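Two-component system sensor histidine kinase (Bacteroides thetaiotaomicron, PDB 3OTT) is probably a membrane sensor whose extracellular domain detects saccharides and whose kinase part passes the signal on through histidine phosphorylation. Local coordinates at residues L85-P97 with S649-Y661. Numbering follows the deposited sequence.
Sequences LVYNYRADRYEQP and SPRTRDDVPNIRY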
ATOM      1  N   LEU B  85       2.366  -5.587  33.128  1.00 17.23           N
ATOM      2  CA  LEU B  85       1.456  -4.599  33.593  1.00 16.96           C
ATOM      3  C   LEU B  85       0.735  -4.066  32.360  1.00 16.91           C
ATOM      4  O   LEU B  85       1.379  -3.684  31.372  1.00 18.20           O
ATOM      5  CB  LEU B  85       2.295  -3.532  34.260  1.00 16.55           C
ATOM      6  CG  LEU B  85       1.577  -2.467  35.055  1.00 21.45           C
ATOM      7  CD1 LEU B  85       0.731  -3.078  36.233  1.00 17.03           C
ATOM      8  CD2 LEU B  85       2.680  -1.464  35.514  1.00 17.75           C
ATOM      9  N   VAL B  86      -0.593  -4.131  32.364  1.00 16.18           N
ATOM     10  CA  VAL B  86      -1.372  -3.703  31.238  1.00 15.57           C
ATOM     11  C   VAL B  86      -2.102  -2.350  31.474  1.00 16.53           C
ATOM     12  O   VAL B  86      -2.975  -2.230  32.358  1.00 19.42           O
ATOM     13  CB  VAL B  86      -2.344  -4.797  30.811  1.00 14.99           C
ATOM     14  CG1 VAL B  86      -3.257  -4.301  29.710  1.00 13.93           C
ATOM     15  CG2 VAL B  86      -1.557  -6.035  30.355  1.00 11.93           C
ATOM     16  N   TYR B  87      -1.798  -1.354  30.653  1.00 15.28           N
ATOM     17  CA  TYR B  87      -2.372  -0.049  30.874  1.00 14.96           C
ATOM     18  C   TYR B  87      -3.266   0.337  29.700  1.00 14.71           C
ATOM     19  O   TYR B  87      -2.831   0.369  28.538  1.00 13.31           O
ATOM     20  CB  TYR B  87      -1.248   0.996  31.134  1.00 13.92           C
ATOM     21  CG  TYR B  87      -1.739   2.422  31.308  1.00 13.33           C
ATOM     22  CD1 TYR B  87      -2.429   2.828  32.487  1.00 18.43           C
ATOM     23  CD2 TYR B  87      -1.512   3.361  30.337  1.00 15.26           C
ATOM     24  CE1 TYR B  87      -2.895   4.147  32.648  1.00 16.16           C
ATOM     25  CE2 TYR B  87      -1.943   4.710  30.490  1.00 16.92           C
ATOM     26  CZ  TYR B  87      -2.628   5.071  31.638  1.00 17.55           C
ATOM     27  OH  TYR B  87      -3.034   6.361  31.763  1.00 21.42           O
ATOM     28  N   ASN B  88      -4.530   0.586  29.987  1.00 14.79           N
ATOM     29  CA  ASN B  88      -5.432   1.094  28.934  1.00 14.94           C
ATOM     30  C   ASN B  88      -5.260   2.602  28.818  1.00 14.15           C
ATOM     31  O   ASN B  88      -5.732   3.321  29.643  1.00 14.53           O
ATOM     32  CB  ASN B  88      -6.901   0.681  29.196  1.00 15.18           C
ATOM     33  CG  ASN B  88      -7.857   1.123  28.084  1.00 16.01           C
ATOM     34  OD1 ASN B  88      -7.566   2.054  27.344  1.00 15.94           O
ATOM     35  ND2 ASN B  88      -9.019   0.447  27.974  1.00 16.02           N
ATOM     36  N   TYR B  89      -4.575   3.076  27.795  1.00 14.14           N
ATOM     37  CA  TYR B  89      -4.259   4.478  27.746  1.00 14.63           C
ATOM     38  C   TYR B  89      -5.448   5.352  27.279  1.00 15.80           C
ATOM     39  O   TYR B  89      -5.450   6.583  27.487  1.00 16.59           O
ATOM     40  CB  TYR B  89      -3.001   4.694  26.893  1.00 14.22           C
ATOM     41  CG  TYR B  89      -3.189   4.552  25.376  1.00 13.82           C
ATOM     42  CD1 TYR B  89      -3.727   5.585  24.606  1.00 10.97           C
ATOM     43  CD2 TYR B  89      -2.828   3.371  24.727  1.00 12.12           C
ATOM     44  CE1 TYR B  89      -3.852   5.463  23.206  1.00 14.77           C
ATOM     45  CE2 TYR B  89      -2.961   3.226  23.321  1.00 12.88           C
ATOM     46  CZ  TYR B  89      -3.488   4.245  22.588  1.00 13.49           C
ATOM     47  OH  TYR B  89      -3.593   4.070  21.243  1.00 17.86           O
ATOM     48  N   ARG B  90      -6.465   4.737  26.681  1.00 15.50           N
ATOM     49  CA  ARG B  90      -7.635   5.518  26.278  1.00 16.93           C
ATOM     50  C   ARG B  90      -8.536   5.690  27.490  1.00 17.65           C
ATOM     51  O   ARG B  90      -9.056   6.765  27.731  1.00 18.06           O
ATOM     52  CB  ARG B  90      -8.457   4.872  25.143  1.00 15.75           C
ATOM     53  CG  ARG B  90      -7.740   4.921  23.833  1.00 16.93           C
ATOM     54  CD  ARG B  90      -8.543   4.213  22.735  1.00 17.75           C
ATOM     55  NE  ARG B  90      -7.649   4.114  21.570  1.00 22.66           N
ATOM     56  CZ  ARG B  90      -7.536   5.046  20.636  1.00 25.44           C
ATOM     57  NH1 ARG B  90      -8.315   6.147  20.699  1.00 26.79           N
ATOM     58  NH2 ARG B  90      -6.688   4.864  19.626  1.00 22.99           N
ATOM     59  N   ALA B  91      -8.735   4.634  28.242  1.00 17.95           N
ATOM     60  CA  ALA B  91      -9.567   4.765  29.431  1.00 19.59           C
ATOM     61  C   ALA B  91      -8.781   5.359  30.615  1.00 20.80           C
ATOM     62  O   ALA B  91      -9.371   5.867  31.549  1.00 22.08           O
ATOM     63  CB  ALA B  91     -10.227   3.398  29.819  1.00 18.53           C
ATOM     64  N   ASP B  92      -7.445   5.331  30.565  1.00 21.28           N
ATOM     65  CA  ASP B  92      -6.631   5.722  31.720  1.00 21.46           C
ATOM     66  C   ASP B  92      -6.875   4.854  32.982  1.00 21.06           C
ATOM     67  O   ASP B  92      -7.029   5.390  34.074  1.00 21.22           O
ATOM     68  CB  ASP B  92      -6.758   7.262  31.983  1.00 22.20           C
ATOM     69  CG  ASP B  92      -5.917   7.730  33.171  1.00 25.69           C
ATOM     70  OD1 ASP B  92      -4.826   7.176  33.452  1.00 29.40           O
ATOM     71  OD2 ASP B  92      -6.369   8.631  33.886  1.00 32.98           O
ATOM     72  N   ARG B  93      -6.839   3.522  32.816  1.00 19.29           N
ATOM     73  CA  ARG B  93      -7.024   2.535  33.858  1.00 19.33           C
ATOM     74  C   ARG B  93      -6.069   1.344  33.614  1.00 18.55           C
ATOM     75  O   ARG B  93      -5.912   0.929  32.443  1.00 17.90           O
ATOM     76  CB  ARG B  93      -8.454   1.937  33.784  1.00 18.82           C
ATOM     77  CG  ARG B  93      -9.583   2.955  33.635  1.00 27.10           C
ATOM     78  CD  ARG B  93     -10.307   3.392  34.931  1.00 33.30           C
ATOM     79  NE  ARG B  93      -9.497   3.454  36.151  1.00 36.15           N
ATOM     80  CZ  ARG B  93      -9.771   2.780  37.284  1.00 41.87           C
ATOM     81  NH1 ARG B  93     -10.821   1.955  37.367  1.00 42.42           N
ATOM     82  NH2 ARG B  93      -8.975   2.903  38.346  1.00 40.04           N
ATOM     83  N   TYR B  94      -5.518   0.767  34.682  1.00 17.01           N
ATOM     84  CA  TYR B  94      -4.802  -0.516  34.598  1.00 20.11           C
ATOM     85  C   TYR B  94      -5.862  -1.594  34.497  1.00 22.35           C
ATOM     86  O   TYR B  94      -6.814  -1.559  35.244  1.00 23.16           O
ATOM     87  CB  TYR B  94      -3.866  -0.741  35.818  1.00 18.13           C
ATOM     88  CG  TYR B  94      -2.670   0.153  35.688  1.00 15.51           C
ATOM     89  CD1 TYR B  94      -1.596  -0.242  34.937  1.00 12.12           C
ATOM     90  CD2 TYR B  94      -2.660   1.441  36.234  1.00 10.72           C
ATOM     91  CE1 TYR B  94      -0.479   0.593  34.755  1.00 14.34           C
ATOM     92  CE2 TYR B  94      -1.578   2.291  36.055  1.00 14.68           C
ATOM     93  CZ  TYR B  94      -0.476   1.861  35.295  1.00 14.80           C
ATOM     94  OH  TYR B  94       0.642   2.649  35.106  1.00 11.30           O
ATOM     95  N   GLU B  95      -5.721  -2.495  33.533  1.00 24.56           N
ATOM     96  CA  GLU B  95      -6.762  -3.442  33.208  1.00 28.51           C
ATOM     97  C   GLU B  95      -6.160  -4.773  33.059  1.00 30.19           C
ATOM     98  O   GLU B  95      -5.866  -5.121  31.914  1.00 31.19           O
ATOM     99  CB  GLU B  95      -7.441  -3.078  31.853  1.00 28.64           C
ATOM    100  CG  GLU B  95      -8.719  -2.231  32.094  1.00 33.27           C
ATOM    101  CD  GLU B  95      -9.395  -1.685  30.834  1.00 38.62           C
ATOM    102  OE1 GLU B  95      -9.157  -2.251  29.745  1.00 38.78           O
ATOM    103  OE2 GLU B  95     -10.202  -0.701  30.959  1.00 39.45           O
ATOM    104  N   GLN B  96      -5.938  -5.514  34.155  1.00 31.87           N
ATOM    105  CA  GLN B  96      -5.306  -6.858  34.038  1.00 33.79           C
ATOM    106  C   GLN B  96      -6.183  -7.972  33.459  1.00 34.26           C
ATOM    107  O   GLN B  96      -7.242  -8.296  34.012  1.00 34.79           O
ATOM    108  CB  GLN B  96      -4.701  -7.421  35.355  1.00 34.23           C
ATOM    109  CG  GLN B  96      -3.378  -6.798  35.892  1.00 35.73           C
ATOM    110  CD  GLN B  96      -2.176  -6.728  34.876  1.00 34.68           C
ATOM    111  OE1 GLN B  96      -1.791  -5.617  34.424  1.00 36.06           O
ATOM    112  NE2 GLN B  96      -1.572  -7.888  34.562  1.00 28.46           N
ATOM    113  N   PRO B  97      -5.668  -8.640  32.408  1.00 34.73           N
ATOM    114  CA  PRO B  97      -6.130  -9.955  31.919  1.00 35.23           C
ATOM    115  C   PRO B  97      -6.264 -10.983  33.042  1.00 36.22           C
ATOM    116  O   PRO B  97      -5.627 -10.849  34.060  1.00 36.21           O
ATOM    117  CB  PRO B  97      -4.986 -10.394  30.983  1.00 35.80           C
ATOM    118  CG  PRO B  97      -4.358  -9.128  30.488  1.00 33.94           C
ATOM    119  CD  PRO B  97      -4.425  -8.209  31.726  1.00 34.25           C
ATOM    120  N   SER B 649      -7.706  12.391  36.970  1.00 22.66           N
ATOM    121  CA  SER B 649      -7.916  11.489  35.819  1.00 22.65           C
ATOM    122  C   SER B 649      -8.697  10.288  36.267  1.00 22.42           C
ATOM    123  O   SER B 649      -8.816  10.050  37.465  1.00 23.02           O
ATOM    124  CB  SER B 649      -6.554  11.025  35.220  1.00 22.23           C
ATOM    125  OG  SER B 649      -5.841  10.272  36.216  1.00 27.42           O
ATOM    126  N   PRO B 650      -9.215   9.505  35.308  1.00 22.73           N
ATOM    127  CA  PRO B 650      -9.991   8.343  35.746  1.00 24.31           C
ATOM    128  C   PRO B 650      -9.165   7.450  36.680  1.00 26.67           C
ATOM    129  O   PRO B 650      -9.701   6.784  37.520  1.00 26.33           O
ATOM    130  CB  PRO B 650     -10.320   7.625  34.429  1.00 24.63           C
ATOM    131  CG  PRO B 650     -10.291   8.666  33.381  1.00 21.70           C
ATOM    132  CD  PRO B 650      -9.218   9.664  33.835  1.00 21.45           C
ATOM    133  N   ARG B 651      -7.843   7.488  36.555  1.00 28.13           N
ATOM    134  CA  ARG B 651      -7.017   6.619  37.396  1.00 31.12           C
ATOM    135  C   ARG B 651      -7.159   6.955  38.893  1.00 33.18           C
ATOM    136  O   ARG B 651      -6.994   6.097  39.747  1.00 34.62           O
ATOM    137  CB  ARG B 651      -5.547   6.751  36.961  1.00 30.46           C
ATOM    138  CG  ARG B 651      -4.652   5.686  37.508  1.00 30.63           C
ATOM    139  CD  ARG B 651      -3.247   5.880  36.971  1.00 31.62           C
ATOM    140  NE  ARG B 651      -2.708   7.217  37.192  1.00 28.75           N
ATOM    141  CZ  ARG B 651      -2.106   7.621  38.317  1.00 30.35           C
ATOM    142  NH1 ARG B 651      -1.948   6.802  39.344  1.00 25.18           N
ATOM    143  NH2 ARG B 651      -1.653   8.868  38.408  1.00 31.21           N
ATOM    144  N   THR B 652      -7.401   8.224  39.201  1.00 33.81           N
ATOM    145  CA  THR B 652      -7.460   8.656  40.599  1.00 37.31           C
ATOM    146  C   THR B 652      -8.840   9.122  41.034  1.00 38.47           C
ATOM    147  O   THR B 652      -9.028   9.318  42.215  1.00 40.81           O
ATOM    148  CB  THR B 652      -6.433   9.798  40.934  1.00 36.33           C
ATOM    149  OG1 THR B 652      -6.763  10.971  40.188  1.00 36.35           O
ATOM    150  CG2 THR B 652      -5.021   9.404  40.605  1.00 37.38           C
ATOM    151  N   ARG B 653      -9.782   9.343  40.106  1.00 39.31           N
ATOM    152  CA  ARG B 653     -11.184   9.734  40.476  1.00 41.59           C
ATOM    153  C   ARG B 653     -12.291   8.977  39.697  1.00 42.69           C
ATOM    154  O   ARG B 653     -12.159   8.695  38.498  1.00 42.14           O
ATOM    155  CB  ARG B 653     -11.450  11.240  40.296  1.00 40.01           C
ATOM    156  CG  ARG B 653     -10.347  12.208  40.731  1.00 42.31           C
ATOM    157  CD  ARG B 653     -10.674  13.031  41.993  1.00 46.92           C
ATOM    158  NE  ARG B 653     -12.100  13.263  42.191  1.00 49.10           N
ATOM    159  CZ  ARG B 653     -12.615  14.098  43.096  1.00 52.93           C
ATOM    160  NH1 ARG B 653     -11.804  14.833  43.855  1.00 52.93           N
ATOM    161  NH2 ARG B 653     -13.950  14.202  43.242  1.00 51.01           N
ATOM    162  N   ASP B 654     -13.375   8.676  40.402  1.00 44.87           N
ATOM    163  CA  ASP B 654     -14.636   8.172  39.835  1.00 47.16           C
ATOM    164  C   ASP B 654     -15.315   9.085  38.817  1.00 44.77           C
ATOM    165  O   ASP B 654     -15.980   8.618  37.887  1.00 45.84           O
ATOM    166  CB  ASP B 654     -15.664   7.993  40.982  1.00 50.45           C
ATOM    167  CG  ASP B 654     -15.339   6.824  41.854  1.00 56.47           C
ATOM    168  OD1 ASP B 654     -14.201   6.299  41.706  1.00 61.23           O
ATOM    169  OD2 ASP B 654     -16.208   6.415  42.670  1.00 62.92           O
ATOM    170  N   ASP B 655     -15.186  10.383  39.014  1.00 41.75           N
ATOM    171  CA  ASP B 655     -16.140  11.302  38.412  1.00 40.58           C
ATOM    172  C   ASP B 655     -15.535  12.141  37.295  1.00 37.36           C
ATOM    173  O   ASP B 655     -16.057  13.199  36.926  1.00 36.92           O
ATOM    174  CB  ASP B 655     -16.781  12.181  39.507  1.00 41.48           C
ATOM    175  CG  ASP B 655     -15.741  12.938  40.366  1.00 43.56           C
ATOM    176  OD1 ASP B 655     -14.603  12.432  40.568  1.00 46.16           O
ATOM    177  OD2 ASP B 655     -16.071  14.042  40.863  1.00 45.99           O
ATOM    178  N   VAL B 656     -14.429  11.669  36.745  1.00 33.90           N
ATOM    179  CA  VAL B 656     -13.732  12.476  35.782  1.00 30.89           C
ATOM    180  C   VAL B 656     -13.326  11.615  34.596  1.00 29.28           C
ATOM    181  O   VAL B 656     -12.897  10.504  34.797  1.00 30.82           O
ATOM    182  CB  VAL B 656     -12.532  13.207  36.462  1.00 30.02           C
ATOM    183  CG1 VAL B 656     -11.474  13.466  35.510  1.00 29.61           C
ATOM    184  CG2 VAL B 656     -12.996  14.504  37.013  1.00 27.89           C
ATOM    185  N   PRO B 657     -13.483  12.112  33.357  1.00 26.80           N
ATOM    186  CA  PRO B 657     -13.109  11.227  32.228  1.00 25.60           C
ATOM    187  C   PRO B 657     -11.659  11.521  31.776  1.00 23.58           C
ATOM    188  O   PRO B 657     -10.978  12.342  32.402  1.00 20.51           O
ATOM    189  CB  PRO B 657     -14.141  11.591  31.143  1.00 25.23           C
ATOM    190  CG  PRO B 657     -14.336  13.115  31.381  1.00 25.81           C
ATOM    191  CD  PRO B 657     -14.156  13.345  32.907  1.00 25.31           C
ATOM    192  N   ASN B 658     -11.174  10.766  30.775  1.00 23.63           N
ATOM    193  CA  ASN B 658      -9.889  11.057  30.142  1.00 22.21           C
ATOM    194  C   ASN B 658     -10.051  12.234  29.243  1.00 20.93           C
ATOM    195  O   ASN B 658     -10.676  12.143  28.162  1.00 21.19           O
ATOM    196  CB  ASN B 658      -9.307   9.878  29.354  1.00 22.43           C
ATOM    197  CG  ASN B 658      -7.769  10.080  29.065  1.00 23.49           C
ATOM    198  OD1 ASN B 658      -7.266  11.202  29.105  1.00 28.13           O
ATOM    199  ND2 ASN B 658      -7.061   9.015  28.821  1.00 17.45           N
ATOM    200  N   ILE B 659      -9.436  13.333  29.688  1.00 20.38           N
ATOM    201  CA  ILE B 659      -9.550  14.645  29.069  1.00 18.05           C
ATOM    202  C   ILE B 659      -9.096  14.607  27.607  1.00 18.67           C
ATOM    203  O   ILE B 659      -9.624  15.345  26.777  1.00 17.66           O
ATOM    204  CB  ILE B 659      -8.780  15.718  29.890  1.00 17.00           C
ATOM    205  CG1 ILE B 659      -9.162  17.140  29.464  1.00 15.08           C
ATOM    206  CG2 ILE B 659      -7.220  15.557  29.776  1.00 18.85           C
ATOM    207  CD1 ILE B 659     -10.608  17.487  29.706  1.00 17.58           C
ATOM    208  N   ARG B 660      -8.139  13.734  27.276  1.00 19.27           N
ATOM    209  CA  ARG B 660      -7.651  13.668  25.906  1.00 20.07           C
ATOM    210  C   ARG B 660      -8.712  13.170  24.913  1.00 21.35           C
ATOM    211  O   ARG B 660      -8.645  13.512  23.753  1.00 20.38           O
ATOM    212  CB  ARG B 660      -6.402  12.800  25.871  1.00 21.97           C
ATOM    213  CG  ARG B 660      -5.661  12.703  24.491  1.00 23.74           C
ATOM    214  CD  ARG B 660      -4.671  11.518  24.515  1.00 22.20           C
ATOM    215  NE  ARG B 660      -4.035  11.357  23.209  1.00 27.96           N
ATOM    216  CZ  ARG B 660      -3.081  10.476  22.915  1.00 25.18           C
ATOM    217  NH1 ARG B 660      -2.618   9.641  23.829  1.00 23.83           N
ATOM    218  NH2 ARG B 660      -2.585  10.459  21.696  1.00 23.52           N
ATOM    219  N   TYR B 661      -9.705  12.398  25.401  1.00 22.50           N
ATOM    220  CA  TYR B 661     -10.689  11.704  24.564  1.00 24.83           C
ATOM    221  C   TYR B 661     -12.129  12.135  24.790  1.00 27.27           C
ATOM    222  O   TYR B 661     -13.073  11.340  24.562  1.00 29.16           O
ATOM    223  CB  TYR B 661     -10.558  10.177  24.761  1.00 24.77           C
ATOM    224  CG  TYR B 661      -9.230   9.665  24.225  1.00 25.70           C
ATOM    225  CD1 TYR B 661      -8.945   9.671  22.836  1.00 23.72           C
ATOM    226  CD2 TYR B 661      -8.241   9.235  25.108  1.00 24.40           C
ATOM    227  CE1 TYR B 661      -7.705   9.243  22.373  1.00 25.90           C
ATOM    228  CE2 TYR B 661      -6.992   8.808  24.654  1.00 26.20           C
ATOM    229  CZ  TYR B 661      -6.733   8.808  23.299  1.00 25.68           C
ATOM    230  OH  TYR B 661      -5.486   8.393  22.915  1.00 28.65           O
TER
HETATM  231  O   HOH W   1      -3.704   9.276  26.755  1.00 17.57           O
HETATM  232  O   HOH W   2      -2.998   8.400  34.894  1.00 19.95           O
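Tyr89, Arg90 and Asp92 meet Arg651, Asn658 and Tyr661 in a mixed polar and packing interdomain contact, where the turn joining propeller strands 84-88 and 93-94 abuts the 649-661 loop of the C-terminal beta-sandwich. Asn658 ND2 donates to Arg90 O (3.2 Å, 146°) from well above that carbonyl's plane. Asn658 OD1 accepts from Arg660 N in an Asx turn, fixing the amide's rotation. Replacing Asn658 with alanine removes both bonds and would probably leave Arg90 O without this donor and Arg660 N without its side-chain acceptor. Tyr661 lies between two arginine chains, Arg90 CG over one face and Arg660 CG over the other, each offset toward the rim; its OH, bonded to Glu32, reaches the edge of the Tyr89 ring, 3.4 Å from CE1. The Pro650 ring packs on the turn, CG 3.5 Å from Ala91 O. Asp92 CB points toward that loop; CG anti to the backbone N (chi1 -179°) sets OD1 3.6 Å from Arg651 CB. A water bridges OD1 and Arg651 NE, Tyr87 OH also donates to OD1, and Arg651 NH1 is hydrogen-bonded to Thr56. Asp92 and Arg93 opposite Asn88 form a G1 beta bulge, closing a hairpin of a four-stranded antiparallel propeller blade.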